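Local coordinates for phage-like element PBSX protein XepA (Bacillus subtilis, PDB 6IA5), which is a pentameric prophage lytic-cassette protein of unknown function that does not seem to be involved in host cell lysis, at the interface of chains A and B. Residues are numbered along the deposited sequence; one frame, centred on the assembly and turned at random. Chains: chain A/B, Phage-like element PBSX protein XepA.

The interface of chains A and B. Residues chain A 19, 29, 31; chain B 7-9, 18-20, 31-32.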
loop_
_atom_site.group_PDB
_atom_site.type_symbol
_atom_site.label_atom_id
_atom_site.label_comp_id
_atom_site.label_asym_id
_atom_site.label_seq_id
_atom_site.Cartn_x
_atom_site.Cartn_y
_atom_site.Cartn_z
ATOM N N VAL A 19 32.760 23.035 4.146
ATOM C CA VAL A 19 31.680 23.257 3.197
ATOM C C VAL A 19 32.180 22.895 1.802
ATOM O O VAL A 19 33.382 22.749 1.578
ATOM C CB VAL A 19 31.133 24.696 3.230
ATOM C CG1 VAL A 19 30.572 25.054 4.598
ATOM C CG2 VAL A 19 32.170 25.733 2.763
ATOM N N PHE A 29 27.240 27.878 -0.497
ATOM C CA PHE A 29 28.007 26.896 0.266
ATOM C C PHE A 29 27.051 25.915 0.952
ATOM O O PHE A 29 25.946 26.279 1.320
ATOM C CB PHE A 29 28.879 27.606 1.319
ATOM C CG PHE A 29 28.083 28.559 2.182
ATOM C CD1 PHE A 29 27.408 28.121 3.313
ATOM C CD2 PHE A 29 27.944 29.890 1.801
ATOM C CE1 PHE A 29 26.622 29.001 4.048
ATOM C CE2 PHE A 29 27.196 30.778 2.566
ATOM C CZ PHE A 29 26.513 30.335 3.680
ATOM N N THR A 31 27.260 22.406 3.887
ATOM C CA THR A 31 28.052 21.538 4.747
ATOM C C THR A 31 27.718 20.068 4.460
ATOM O O THR A 31 26.583 19.633 4.687
ATOM C CB THR A 31 27.771 21.864 6.226
ATOM O OG1 THR A 31 28.122 23.235 6.452
ATOM C CG2 THR A 31 28.490 20.948 7.200
ATOM N N GLU B 7 30.715 33.724 0.096
ATOM C CA GLU B 7 31.202 34.415 1.277
ATOM C C GLU B 7 30.259 34.122 2.436
ATOM O O GLU B 7 29.049 34.307 2.324
ATOM C CB GLU B 7 31.240 35.922 1.009
ATOM C CG GLU B 7 32.041 36.704 2.036
ATOM C CD GLU B 7 32.370 38.139 1.620
ATOM O OE1 GLU B 7 31.965 38.557 0.510
ATOM O OE2 GLU B 7 33.041 38.845 2.401
ATOM N N PHE B 8 30.824 33.695 3.571
ATOM C CA PHE B 8 29.996 33.446 4.739
ATOM C C PHE B 8 29.403 34.757 5.239
ATOM O O PHE B 8 30.126 35.749 5.367
ATOM C CB PHE B 8 30.800 32.764 5.846
ATOM C CG PHE B 8 31.300 31.390 5.481
ATOM C CD1 PHE B 8 30.478 30.493 4.800
ATOM C CD2 PHE B 8 32.585 30.985 5.833
ATOM C CE1 PHE B 8 30.945 29.225 4.467
ATOM C CE2 PHE B 8 33.036 29.710 5.517
ATOM C CZ PHE B 8 32.216 28.832 4.830
ATOM N N PRO B 9 28.084 34.812 5.548
ATOM C CA PRO B 9 27.506 36.002 6.173
ATOM C C PRO B 9 28.067 36.166 7.582
ATOM O O PRO B 9 28.614 35.215 8.149
ATOM C CB PRO B 9 26.003 35.698 6.219
ATOM C CG PRO B 9 25.942 34.196 6.219
ATOM C CD PRO B 9 27.093 33.748 5.336
ATOM N N ALA B 18 28.607 29.383 8.452
ATOM C CA ALA B 18 28.101 28.788 7.216
ATOM C C ALA B 18 26.584 28.608 7.338
ATOM O O ALA B 18 26.090 27.479 7.331
ATOM C CB ALA B 18 28.817 27.477 6.934
ATOM N N VAL B 19 25.862 29.737 7.445
ATOM C CA VAL B 19 24.440 29.772 7.736
ATOM C C VAL B 19 23.744 30.685 6.734
ATOM O O VAL B 19 24.397 31.466 6.033
ATOM C CB VAL B 19 24.141 30.227 9.182
ATOM C CG1 VAL B 19 24.771 29.300 10.209
ATOM C CG2 VAL B 19 24.531 31.693 9.426
ATOM N N LYS B 20 22.404 30.576 6.703
ATOM C CA LYS B 20 21.530 31.497 5.992
ATOM C C LYS B 20 20.545 32.092 6.988
ATOM O O LYS B 20 20.170 31.426 7.952
ATOM C CB LYS B 20 20.760 30.781 4.875
ATOM C CG LYS B 20 21.661 30.186 3.798
ATOM C CD LYS B 20 22.294 31.279 2.908
ATOM C CE LYS B 20 23.292 30.691 1.939
ATOM N NZ LYS B 20 23.500 31.568 0.770
ATOM N N THR B 31 21.924 26.292 9.175
ATOM C CA THR B 31 23.076 25.780 8.437
ATOM C C THR B 31 22.590 24.893 7.276
ATOM O O THR B 31 21.967 23.845 7.495
ATOM C CB THR B 31 23.958 24.924 9.361
ATOM O OG1 THR B 31 24.394 25.742 10.438
ATOM C CG2 THR B 31 25.140 24.278 8.668
ATOM N N PRO B 32 22.856 25.276 6.002
ATOM C CA PRO B 32 22.553 24.398 4.865
ATOM C C PRO B 32 23.453 23.175 4.882
ATOM O O PRO B 32 24.667 23.317 5.016
ATOM C CB PRO B 32 22.913 25.239 3.627
ATOM C CG PRO B 32 22.868 26.662 4.153
ATOM C CD PRO B 32 23.398 26.581 5.580
HETATM O O HOH W 1 26.585 25.217 5.660
#
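A:Phe29 sets one ring face against B:Phe8 and its CE1 and CZ rim against the B:Ala18 to B:Lys20 segment, and hides 98 Å² of its surface against chain B. Aromatic packing comes first. The planes of A:Phe29 and B:Phe8 stand 82° apart with centroids separated by 5.0 Å, an edge-to-face pair in which B:Phe8 supplies the edge. Its CD1 lies 3.8 Å above the plane of A:Phe29, over the ring centre, while its CE1 approaches the CG end. The A:Phe29 ring reaches this place from strand 28-35 with CG between the backbone N and the carbonyl carbon (chi1 52°), a crowded position.

Aliphatic contacts extend the apolar patch around both rings. The CZ tip of A:Phe29 meets CE of B:Lys20 at 3.7 Å, the lysine chain bent at its second torsion and approaching tip to tip; CD of B:Pro9 also packs near this CZ. On the flank, the CE1 edge of A:Phe29 abuts the backbone of B:Ala18, 3.5 Å from its CA. A:Val19 closes the opposite end, its CG2 methyl meeting CZ of B:Phe8 tip to tip at 3.7 Å and its CG1 facing CB of B:Ala18.

Polar contacts lie beside this patch. The backbone N of A:Thr31 donates to O of B:Pro32 over 3.0 Å, nearly straight at the hydrogen (175°), the amide meeting the carbonyl off its axis and tilted out of its plane. Water 1 adds a bridge: it bonds OG1 of A:Thr31 at 2.6 Å and the carbonyl oxygens of B:Ala18 and B:Pro32, so the B:Pro32 oxygen is shared by the amide and the water. The carbonyl O of B:Val19 and the oxygen of water 1 both lie in the plane of the A:Phe29 ring, at its edge.

Because XepA forms a pentamer, this patch joins two neighbouring subunits: packing around A:Phe29, the direct A:Thr31 to B:Pro32 bond and the water bridge likely fix their N-terminal segments relative to each other.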